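Local coordinates for MAGE domain-containing protein (Xenopus laevis, PDB 7DG2), which forms the MAGE (Nse3) part of the Nse1-Nse3-Nse4 subcomplex of Smc5/6, where with Nse1 it probably shapes Nse4, at residues H4-V13 with Y43-A54; E68-T79 with G174-S182. All coordinates share one frame; numbering follows the deposited sequence.

Contact 1: H4-V13 with Y43-A54; sequences HSQEQVNLKV and YKDIYPEIIHRA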
loop_
_atom_site.group_PDB
_atom_site.type_symbol
_atom_site.label_atom_id
_atom_site.label_comp_id
_atom_site.label_asym_id
_atom_site.label_seq_id
_atom_site.Cartn_x
_atom_site.Cartn_y
_atom_site.Cartn_z
ATOM N N HIS B 4 29.038 22.059 6.781
ATOM C CA HIS B 4 28.152 21.083 6.153
ATOM C C HIS B 4 28.268 21.110 4.630
ATOM O O HIS B 4 27.839 22.068 3.993
ATOM C CB HIS B 4 26.695 21.339 6.557
ATOM C CG HIS B 4 26.401 21.053 7.998
ATOM N ND1 HIS B 4 27.084 20.103 8.726
ATOM C CD2 HIS B 4 25.491 21.591 8.845
ATOM C CE1 HIS B 4 26.610 20.070 9.959
ATOM N NE2 HIS B 4 25.642 20.963 10.057
ATOM N N SER B 5 28.827 20.051 4.048
ATOM C CA SER B 5 28.901 19.958 2.595
ATOM C C SER B 5 27.510 19.756 2.003
ATOM O O SER B 5 26.636 19.130 2.608
ATOM C CB SER B 5 29.816 18.810 2.173
ATOM O OG SER B 5 29.289 17.553 2.568
ATOM N N GLN B 6 27.307 20.303 0.801
ATOM C CA GLN B 6 26.012 20.158 0.148
ATOM C C GLN B 6 25.724 18.704 -0.206
ATOM O O GLN B 6 24.555 18.308 -0.278
ATOM C CB GLN B 6 25.943 21.047 -1.091
ATOM C CG GLN B 6 25.984 22.532 -0.760
ATOM C CD GLN B 6 25.675 23.418 -1.950
ATOM O OE1 GLN B 6 25.120 22.961 -2.955
ATOM N NE2 GLN B 6 26.034 24.695 -1.845
ATOM N N GLU B 7 26.767 17.888 -0.399
ATOM C CA GLU B 7 26.546 16.466 -0.656
ATOM C C GLU B 7 25.957 15.769 0.565
ATOM O O GLU B 7 24.979 15.020 0.452
ATOM C CB GLU B 7 27.845 15.781 -1.077
ATOM C CG GLU B 7 27.679 14.276 -1.256
ATOM C CD GLU B 7 28.996 13.539 -1.408
ATOM O OE1 GLU B 7 30.058 14.174 -1.236
ATOM O OE2 GLU B 7 28.965 12.322 -1.696
ATOM N N GLN B 8 26.539 15.999 1.744
ATOM C CA GLN B 8 26.008 15.360 2.944
ATOM C C GLN B 8 24.615 15.876 3.289
ATOM O O GLN B 8 23.785 15.107 3.780
ATOM C CB GLN B 8 26.965 15.551 4.126
ATOM C CG GLN B 8 28.285 14.773 4.017
ATOM C CD GLN B 8 28.102 13.264 3.824
ATOM O OE1 GLN B 8 27.501 12.575 4.657
ATOM N NE2 GLN B 8 28.630 12.747 2.720
ATOM N N VAL B 9 24.336 17.158 3.030
ATOM C CA VAL B 9 22.999 17.696 3.269
ATOM C C VAL B 9 21.992 17.099 2.291
ATOM O O VAL B 9 20.865 16.764 2.675
ATOM C CB VAL B 9 23.023 19.231 3.201
ATOM C CG1 VAL B 9 21.608 19.794 3.274
ATOM C CG2 VAL B 9 23.882 19.783 4.327
ATOM N N ASN B 10 22.370 16.962 1.013
ATOM C CA ASN B 10 21.501 16.284 0.049
ATOM C C ASN B 10 21.155 14.879 0.520
ATOM O O ASN B 10 20.003 14.435 0.412
ATOM C CB ASN B 10 22.177 16.209 -1.321
ATOM C CG ASN B 10 22.151 17.517 -2.055
ATOM O OD1 ASN B 10 21.215 18.303 -1.912
ATOM N ND2 ASN B 10 23.182 17.765 -2.859
ATOM N N LEU B 11 22.157 14.147 1.007
ATOM C CA LEU B 11 21.920 12.787 1.475
ATOM C C LEU B 11 20.925 12.771 2.627
ATOM O O LEU B 11 20.043 11.903 2.681
ATOM C CB LEU B 11 23.242 12.139 1.894
ATOM C CG LEU B 11 24.242 11.871 0.767
ATOM C CD1 LEU B 11 25.531 11.299 1.330
ATOM C CD2 LEU B 11 23.660 10.931 -0.267
ATOM N N LYS B 12 21.045 13.733 3.557
ATOM C CA LYS B 12 20.109 13.784 4.678
ATOM C C LYS B 12 18.698 14.066 4.202
ATOM O O LYS B 12 17.733 13.547 4.773
ATOM C CB LYS B 12 20.501 14.870 5.685
ATOM C CG LYS B 12 21.871 14.751 6.248
ATOM C CD LYS B 12 22.068 13.410 6.866
ATOM C CE LYS B 12 21.257 13.242 8.103
ATOM N NZ LYS B 12 21.702 12.005 8.770
ATOM N N VAL B 13 18.548 14.945 3.200
ATOM C CA VAL B 13 17.214 15.243 2.684
ATOM C C VAL B 13 16.558 13.974 2.161
ATOM O O VAL B 13 15.390 13.695 2.450
ATOM C CB VAL B 13 17.276 16.328 1.594
ATOM C CG1 VAL B 13 15.928 16.463 0.898
ATOM C CG2 VAL B 13 17.675 17.676 2.230
ATOM N N TYR B 43 23.083 17.144 11.957
ATOM C CA TYR B 43 22.715 18.285 11.126
ATOM C C TYR B 43 21.528 19.059 11.698
ATOM O O TYR B 43 20.907 19.859 10.987
ATOM C CB TYR B 43 22.424 17.816 9.699
ATOM C CG TYR B 43 23.630 17.176 9.054
ATOM C CD1 TYR B 43 23.901 15.829 9.224
ATOM C CD2 TYR B 43 24.525 17.937 8.315
ATOM C CE1 TYR B 43 25.026 15.243 8.647
ATOM C CE2 TYR B 43 25.643 17.370 7.740
ATOM C CZ TYR B 43 25.887 16.024 7.904
ATOM O OH TYR B 43 27.006 15.471 7.327
ATOM N N LYS B 44 21.230 18.879 12.982
ATOM C CA LYS B 44 20.045 19.507 13.551
ATOM C C LYS B 44 20.124 21.029 13.559
ATOM O O LYS B 44 19.074 21.675 13.626
ATOM C CB LYS B 44 19.791 19.001 14.970
ATOM C CG LYS B 44 20.929 19.232 15.917
ATOM C CD LYS B 44 20.498 18.889 17.329
ATOM C CE LYS B 44 19.327 19.755 17.740
ATOM N NZ LYS B 44 19.689 21.202 17.708
ATOM N N ASP B 45 21.327 21.616 13.469
ATOM C CA ASP B 45 21.428 23.073 13.384
ATOM C C ASP B 45 20.760 23.622 12.127
ATOM O O ASP B 45 20.372 24.797 12.105
ATOM C CB ASP B 45 22.896 23.529 13.421
ATOM C CG ASP B 45 23.722 22.949 12.282
ATOM O OD1 ASP B 45 23.507 21.771 11.916
ATOM O OD2 ASP B 45 24.598 23.661 11.749
ATOM N N ILE B 46 20.614 22.802 11.088
ATOM C CA ILE B 46 19.919 23.227 9.878
ATOM C C ILE B 46 18.706 22.341 9.617
ATOM O O ILE B 46 18.337 22.104 8.459
ATOM C CB ILE B 46 20.872 23.221 8.672
ATOM C CG1 ILE B 46 21.478 21.831 8.444
ATOM C CG2 ILE B 46 21.981 24.271 8.853
ATOM C CD1 ILE B 46 22.073 21.673 7.020
ATOM N N TYR B 47 18.050 21.868 10.673
ATOM C CA TYR B 47 16.890 21.007 10.441
ATOM C C TYR B 47 15.753 21.720 9.714
ATOM O O TYR B 47 15.073 21.059 8.909
ATOM C CB TYR B 47 16.407 20.356 11.755
ATOM C CG TYR B 47 15.286 21.064 12.488
ATOM C CD1 TYR B 47 13.986 21.059 11.997
ATOM C CD2 TYR B 47 15.523 21.713 13.693
ATOM C CE1 TYR B 47 12.975 21.696 12.642
ATOM C CE2 TYR B 47 14.496 22.358 14.370
ATOM C CZ TYR B 47 13.229 22.350 13.831
ATOM O OH TYR B 47 12.198 22.982 14.472
ATOM N N PRO B 48 15.475 23.016 9.931
ATOM C CA PRO B 48 14.397 23.634 9.138
ATOM C C PRO B 48 14.649 23.567 7.636
ATOM O O PRO B 48 13.712 23.278 6.872
ATOM C CB PRO B 48 14.364 25.082 9.667
ATOM C CG PRO B 48 14.893 24.938 11.121
ATOM C CD PRO B 48 16.013 23.963 10.941
ATOM N N GLU B 49 15.893 23.802 7.187
ATOM C CA GLU B 49 16.202 23.681 5.764
ATOM C C GLU B 49 16.030 22.249 5.288
ATOM O O GLU B 49 15.532 22.007 4.185
ATOM C CB GLU B 49 17.632 24.140 5.477
ATOM C CG GLU B 49 17.967 24.121 4.016
ATOM C CD GLU B 49 19.443 24.314 3.719
ATOM O OE1 GLU B 49 19.821 24.099 2.544
ATOM O OE2 GLU B 49 20.214 24.676 4.640
ATOM N N ILE B 50 16.443 21.281 6.101
ATOM C CA ILE B 50 16.409 19.894 5.639
ATOM C C ILE B 50 14.969 19.406 5.508
ATOM O O ILE B 50 14.611 18.760 4.515
ATOM C CB ILE B 50 17.250 19.002 6.571
ATOM C CG1 ILE B 50 18.739 19.301 6.347
ATOM C CG2 ILE B 50 16.942 17.524 6.321
ATOM C CD1 ILE B 50 19.680 18.631 7.357
ATOM N N ILE B 51 14.131 19.680 6.512
ATOM C CA ILE B 51 12.723 19.295 6.413
ATOM C C ILE B 51 12.039 20.076 5.291
ATOM O O ILE B 51 11.177 19.538 4.585
ATOM C CB ILE B 51 12.014 19.463 7.772
ATOM C CG1 ILE B 51 12.659 18.530 8.812
ATOM C CG2 ILE B 51 10.517 19.165 7.653
ATOM C CD1 ILE B 51 11.973 18.526 10.163
ATOM N N HIS B 52 12.436 21.333 5.073
ATOM C CA HIS B 52 11.885 22.084 3.949
ATOM C C HIS B 52 12.198 21.403 2.619
ATOM O O HIS B 52 11.311 21.215 1.779
ATOM C CB HIS B 52 12.427 23.517 3.961
ATOM C CG HIS B 52 12.024 24.312 2.759
ATOM N ND1 HIS B 52 10.723 24.710 2.532
ATOM C CD2 HIS B 52 12.738 24.738 1.691
ATOM C CE1 HIS B 52 10.659 25.373 1.389
ATOM N NE2 HIS B 52 11.866 25.396 0.855
ATOM N N ARG B 53 13.457 21.023 2.407
ATOM C CA ARG B 53 13.806 20.388 1.142
ATOM C C ARG B 53 13.099 19.043 0.984
ATOM O O ARG B 53 12.720 18.670 -0.131
ATOM C CB ARG B 53 15.321 20.228 1.032
ATOM C CG ARG B 53 16.071 21.565 0.979
ATOM C CD ARG B 53 17.577 21.356 0.831
ATOM N NE ARG B 53 17.868 20.527 -0.333
ATOM C CZ ARG B 53 19.073 20.060 -0.650
ATOM N NH1 ARG B 53 20.123 20.344 0.110
ATOM N NH2 ARG B 53 19.226 19.305 -1.732
ATOM N N ALA B 54 12.920 18.301 2.084
ATOM C CA ALA B 54 12.171 17.048 2.009
ATOM C C ALA B 54 10.709 17.302 1.678
ATOM O O ALA B 54 10.103 16.569 0.883
ATOM C CB ALA B 54 12.294 16.277 3.330
#

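Contact 2: E68-T79 with G174-S182; sequences EIDTKSHIYILT and GQRAFKETS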
loop_
_atom_site.group_PDB
_atom_site.type_symbol
_atom_site.label_atom_id
_atom_site.label_comp_id
_atom_site.label_asym_id
_atom_site.label_seq_id
_atom_site.Cartn_x
_atom_site.Cartn_y
_atom_site.Cartn_z
ATOM N N GLU B 68 0.956 19.873 9.446
ATOM C CA GLU B 68 1.046 19.744 10.896
ATOM C C GLU B 68 -0.368 19.630 11.452
ATOM O O GLU B 68 -1.205 20.502 11.196
ATOM C CB GLU B 68 1.777 20.955 11.483
ATOM C CG GLU B 68 2.089 20.863 12.959
ATOM C CD GLU B 68 2.881 22.065 13.455
ATOM O OE1 GLU B 68 2.383 23.208 13.320
ATOM O OE2 GLU B 68 4.004 21.867 13.968
ATOM N N ILE B 69 -0.649 18.559 12.198
ATOM C CA ILE B 69 -1.993 18.380 12.747
ATOM C C ILE B 69 -2.074 18.702 14.232
ATOM O O ILE B 69 -3.190 18.807 14.768
ATOM C CB ILE B 69 -2.532 16.959 12.500
ATOM C CG1 ILE B 69 -1.694 15.926 13.248
ATOM C CG2 ILE B 69 -2.581 16.676 10.995
ATOM C CD1 ILE B 69 -2.307 14.554 13.251
ATOM N N ASP B 70 -0.945 18.841 14.916
ATOM C CA ASP B 70 -0.917 19.333 16.289
ATOM C C ASP B 70 0.187 20.371 16.384
ATOM O O ASP B 70 1.363 20.043 16.187
ATOM C CB ASP B 70 -0.693 18.192 17.287
ATOM C CG ASP B 70 -0.779 18.659 18.739
ATOM O OD1 ASP B 70 0.138 19.371 19.195
ATOM O OD2 ASP B 70 -1.786 18.339 19.409
ATOM N N THR B 71 -0.196 21.626 16.659
ATOM C CA THR B 71 0.786 22.710 16.698
ATOM C C THR B 71 1.655 22.649 17.949
ATOM O O THR B 71 2.791 23.134 17.932
ATOM C CB THR B 71 0.098 24.079 16.622
ATOM O OG1 THR B 71 0.203 24.735 17.890
ATOM C CG2 THR B 71 -1.364 23.949 16.267
ATOM N N LYS B 72 1.152 22.067 19.036
ATOM C CA LYS B 72 1.909 22.049 20.283
ATOM C C LYS B 72 2.979 20.961 20.283
ATOM O O LYS B 72 4.104 21.195 20.741
ATOM C CB LYS B 72 0.959 21.869 21.471
ATOM C CG LYS B 72 1.659 21.595 22.795
ATOM C CD LYS B 72 0.678 21.548 23.962
ATOM C CE LYS B 72 1.403 21.300 25.280
ATOM N NZ LYS B 72 0.496 21.443 26.448
ATOM N N SER B 73 2.652 19.766 19.794
ATOM C CA SER B 73 3.610 18.668 19.733
ATOM C C SER B 73 4.317 18.574 18.386
ATOM O O SER B 73 5.205 17.723 18.229
ATOM C CB SER B 73 2.921 17.333 20.045
ATOM O OG SER B 73 1.919 17.000 19.086
ATOM N N HIS B 74 3.940 19.417 17.425
ATOM C CA HIS B 74 4.508 19.428 16.078
ATOM C C HIS B 74 4.568 18.017 15.501
ATOM O O HIS B 74 5.635 17.440 15.311
ATOM C CB HIS B 74 5.900 20.063 16.074
ATOM C CG HIS B 74 5.942 21.411 16.718
ATOM N ND1 HIS B 74 5.411 22.535 16.126
ATOM C CD2 HIS B 74 6.446 21.812 17.911
ATOM C CE1 HIS B 74 5.588 23.573 16.927
ATOM N NE2 HIS B 74 6.217 23.159 18.014
ATOM N N ILE B 75 3.389 17.470 15.238
ATOM C CA ILE B 75 3.277 16.169 14.590
ATOM C C ILE B 75 2.691 16.365 13.195
ATOM O O ILE B 75 1.779 17.181 12.984
ATOM C CB ILE B 75 2.460 15.157 15.424
ATOM C CG1 ILE B 75 1.013 15.601 15.595
ATOM C CG2 ILE B 75 3.119 14.960 16.798
ATOM C CD1 ILE B 75 0.099 14.506 16.147
ATOM N N TYR B 76 3.244 15.632 12.236
ATOM C CA TYR B 76 2.936 15.800 10.821
ATOM C C TYR B 76 2.183 14.601 10.272
ATOM O O TYR B 76 2.297 13.488 10.783
ATOM C CB TYR B 76 4.203 15.948 9.988
ATOM C CG TYR B 76 5.101 17.109 10.363
ATOM C CD1 TYR B 76 4.600 18.397 10.492
ATOM C CD2 TYR B 76 6.455 16.906 10.568
ATOM C CE1 TYR B 76 5.443 19.459 10.828
ATOM C CE2 TYR B 76 7.302 17.956 10.885
ATOM C CZ TYR B 76 6.796 19.223 11.014
ATOM O OH TYR B 76 7.649 20.253 11.352
ATOM N N ILE B 77 1.435 14.842 9.193
ATOM C CA ILE B 77 0.886 13.786 8.350
ATOM C C ILE B 77 1.182 14.155 6.901
ATOM O O ILE B 77 1.636 15.258 6.597
ATOM C CB ILE B 77 -0.629 13.575 8.554
ATOM C CG1 ILE B 77 -1.412 14.805 8.088
ATOM C CG2 ILE B 77 -0.958 13.232 10.006
ATOM C CD1 ILE B 77 -2.923 14.559 8.043
ATOM N N LEU B 78 0.897 13.215 5.996
ATOM C CA LEU B 78 1.004 13.454 4.562
ATOM C C LEU B 78 -0.398 13.410 3.967
ATOM O O LEU B 78 -1.119 12.433 4.170
ATOM C CB LEU B 78 1.896 12.393 3.894
ATOM C CG LEU B 78 3.360 12.342 4.325
ATOM C CD1 LEU B 78 4.042 11.147 3.659
ATOM C CD2 LEU B 78 4.077 13.642 3.970
ATOM N N THR B 79 -0.789 14.463 3.246
ATOM C CA THR B 79 -2.079 14.494 2.557
ATOM C C THR B 79 -1.850 14.629 1.056
ATOM O O THR B 79 -0.746 14.929 0.591
ATOM C CB THR B 79 -2.973 15.647 3.050
ATOM O OG1 THR B 79 -2.358 16.894 2.723
ATOM C CG2 THR B 79 -3.188 15.556 4.562
ATOM N N GLY B 174 -11.096 13.380 14.801
ATOM C CA GLY B 174 -9.705 13.631 15.111
ATOM C C GLY B 174 -9.037 14.606 14.138
ATOM O O GLY B 174 -9.592 14.965 13.101
ATOM N N GLN B 175 -7.811 15.003 14.499
ATOM C CA GLN B 175 -7.066 15.983 13.717
ATOM C C GLN B 175 -6.825 15.507 12.288
ATOM O O GLN B 175 -6.820 16.318 11.353
ATOM C CB GLN B 175 -5.735 16.282 14.413
ATOM C CG GLN B 175 -5.859 17.005 15.773
ATOM C CD GLN B 175 -4.645 16.774 16.680
ATOM O OE1 GLN B 175 -4.018 15.707 16.647
ATOM N NE2 GLN B 175 -4.312 17.777 17.498
ATOM N N ARG B 176 -6.619 14.204 12.090
ATOM C CA ARG B 176 -6.397 13.731 10.723
ATOM C C ARG B 176 -7.651 13.885 9.866
ATOM O O ARG B 176 -7.551 14.214 8.678
ATOM C CB ARG B 176 -5.912 12.281 10.726
ATOM C CG ARG B 176 -5.664 11.756 9.309
ATOM C CD ARG B 176 -5.221 10.302 9.299
ATOM N NE ARG B 176 -3.862 10.085 9.779
ATOM C CZ ARG B 176 -2.757 10.233 9.051
ATOM N NH1 ARG B 176 -2.828 10.624 7.788
ATOM N NH2 ARG B 176 -1.572 9.984 9.601
ATOM N N ALA B 177 -8.844 13.667 10.444
ATOM C CA ALA B 177 -10.077 13.851 9.682
ATOM C C ALA B 177 -10.221 15.291 9.211
ATOM O O ALA B 177 -10.630 15.543 8.071
ATOM C CB ALA B 177 -11.293 13.447 10.520
ATOM N N PHE B 178 -9.897 16.256 10.072
ATOM C CA PHE B 178 -10.049 17.643 9.649
ATOM C C PHE B 178 -9.077 18.027 8.547
ATOM O O PHE B 178 -9.357 18.978 7.808
ATOM C CB PHE B 178 -9.878 18.591 10.837
ATOM C CG PHE B 178 -11.094 18.671 11.709
ATOM C CD1 PHE B 178 -12.241 19.305 11.252
ATOM C CD2 PHE B 178 -11.097 18.104 12.970
ATOM C CE1 PHE B 178 -13.375 19.377 12.046
ATOM C CE2 PHE B 178 -12.220 18.173 13.766
ATOM C CZ PHE B 178 -13.362 18.809 13.303
ATOM N N LYS B 179 -7.952 17.310 8.410
ATOM C CA LYS B 179 -6.994 17.602 7.348
ATOM C C LYS B 179 -7.240 16.793 6.082
ATOM O O LYS B 179 -6.960 17.283 4.982
ATOM C CB LYS B 179 -5.562 17.345 7.834
ATOM C CG LYS B 179 -5.128 18.238 8.970
ATOM C CD LYS B 179 -5.139 19.690 8.578
ATOM C CE LYS B 179 -4.713 20.573 9.745
ATOM N NZ LYS B 179 -4.668 22.011 9.345
ATOM N N GLU B 180 -7.774 15.579 6.194
ATOM C CA GLU B 180 -7.983 14.763 5.009
ATOM C C GLU B 180 -9.362 14.947 4.395
ATOM O O GLU B 180 -9.518 14.730 3.187
ATOM C CB GLU B 180 -7.754 13.284 5.331
ATOM C CG GLU B 180 -6.272 12.944 5.566
ATOM C CD GLU B 180 -6.002 11.455 5.664
ATOM O OE1 GLU B 180 -6.952 10.643 5.545
ATOM O OE2 GLU B 180 -4.822 11.094 5.842
ATOM N N THR B 181 -10.360 15.355 5.172
ATOM C CA THR B 181 -11.683 15.643 4.608
ATOM C C THR B 181 -12.169 16.952 5.231
ATOM O O THR B 181 -11.387 17.751 5.753
ATOM C CB THR B 181 -12.627 14.429 4.791
ATOM O OG1 THR B 181 -13.814 14.606 4.001
ATOM C CG2 THR B 181 -13.019 14.203 6.257
ATOM N N SER B 182 -13.468 17.221 5.133
ATOM C CA SER B 182 -14.019 18.455 5.666
ATOM C C SER B 182 -15.475 18.206 6.022
ATOM O O SER B 182 -16.089 17.247 5.562
ATOM C CB SER B 182 -13.920 19.606 4.660
ATOM O OG SER B 182 -14.880 19.457 3.618
HETATM O O HOH W 1 -0.463 10.665 6.291
HETATM O O HOH W 2 -3.003 10.464 3.957
#

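Contact 1: H4-V13 with Y43-A54
His4 NE2 donates to Asp45 OD1 across 2.9 Å, with an N-H...O angle of 156°. The acceptor lies in the imidazole plane and is approached on its syn lone pair, so the ring meets the carboxylate with its edge while the two planes stand 66° apart. One face of the same imidazole lies against Tyr43, whose CD2 sits over the centre of the histidine ring; the rings are tilted against each other, and Tyr43 CE2 comes within 3.2 Å of His4 ND1. The phenol is wedged between helix and N-terminal tail. Over one of its faces runs the aliphatic stem of Lys12 in a CH-pi contact, with CG 4.1 Å from the ring centroid. Bends at chi2 and chi3 lay the lysine chain across the ring, and its NZ goes on to hydrogen-bond Val39 O. At the far end of the ring Tyr43 OH abuts Gln8 CB. With an alanine in place of this tyrosine, the His4 imidazole and the Lys12 methylenes would probably lose the surface they rest on, opening a gap beside Gln8.

Deeper in, Val9 CG2 and Ile46 CD1 meet tip to tip at 3.8 Å, and Val9 CG1 reaches Ile50 CG1. One turn on, Val13 CG2 packs against Arg53 CB (3.7 Å) and over a face of the guanidinium, the two side chains crossing at about a right angle.

Helices 6-13 and 47-54 cross at -57°, their axes 9.4 Å apart at closest. They converge toward Val13 and Ala54; beyond, Ala54 continues onto Val16 and Val17 of helix 6-23, while Ile50 also touches Ile40 of helix 32-40, completing a three-helix cluster consistent with the N-terminal winged-helix-like half of a MAGE domain.

Contact 2: E68-T79 with G174-S182
This is a largely buried helix-on-sheet contact near the centre of the molecule, where the short helix 175-180 lies against the hairpin formed by strands 64-70 and 75-80. Consistent with the tandem winged-helix architecture of MAGE domains, it joins the N-terminal sheet to a helix of the second half. The helix runs at 32° to strand 75-79, with 9.6 Å between the axes. Ile69 and Ile77 supply the apolar surface. Ile69 CG2 meets Lys179 CG at 3.6 Å, and Ile69 CB sits beside Gln175 CB. Ile77 divides its branches: CD1 packs on Lys179 CB, while CG2 lies over one face of the Arg176 guanidinium, 3.3 Å from NH2.

That guanidinium is held by several polar partners. Its NH1 makes an in-plane salt bridge with Glu180 OE2 (2.8 Å), which it meets from above the carboxylate plane, and also donates to a water that accepts from Leu78 N, linking helix to strand. Arg176 NE is taken by Gln153 O, so the group is probably fixed in rotation as well as position. With CG anti to the backbone N (chi1 -180°) and a bend at chi3, the arginine chain brings its flat end beneath Ile77.

Toward the hairpin turn, Gln175 NE2 donates to Asp70 OD2 over 3.2 Å at 158°; the oxygen is approached on its anti side, somewhat out of the carboxylate plane, and amide and carboxylate are steeply inclined. The other oxygen, Asp70 OD1, accepts from Ser73 N in an Asx motif, which probably helps hold the carboxylate where OD2 can accept from Gln175.

Thr181 OG1 hydrogen-bonds Tyr61 O of the Nse4 chain, whose Thr65 packs on Leu78. Within the chain, Glu180 OE1 binds Tyr155 OH, Ile69 and Ile75 also touch Pro29, and strand 75-80 pairs with strands 30-31 and 64-70.

How the contacts relate
The two contacts follow one another in the chain, and helix 47-62 of contact 1 leads directly into strand 64-70 of contact 2. Their centres are 24 Å apart, and the nearest atoms, about 5 Å apart, do not touch. Contact 1 is peripheral, pairing two helices through a buried centre of Tyr43 and aliphatic side chains, with an exposed histidine-carboxylate bond at its edge, and no other protein chain reaches its segments. Contact 2 is more central and more buried: a helix meets a sheet through isoleucines, a salt-bridged arginine and bound water. It joins parts of the chain much further apart in sequence and borders Nse4, which contact 1 does not.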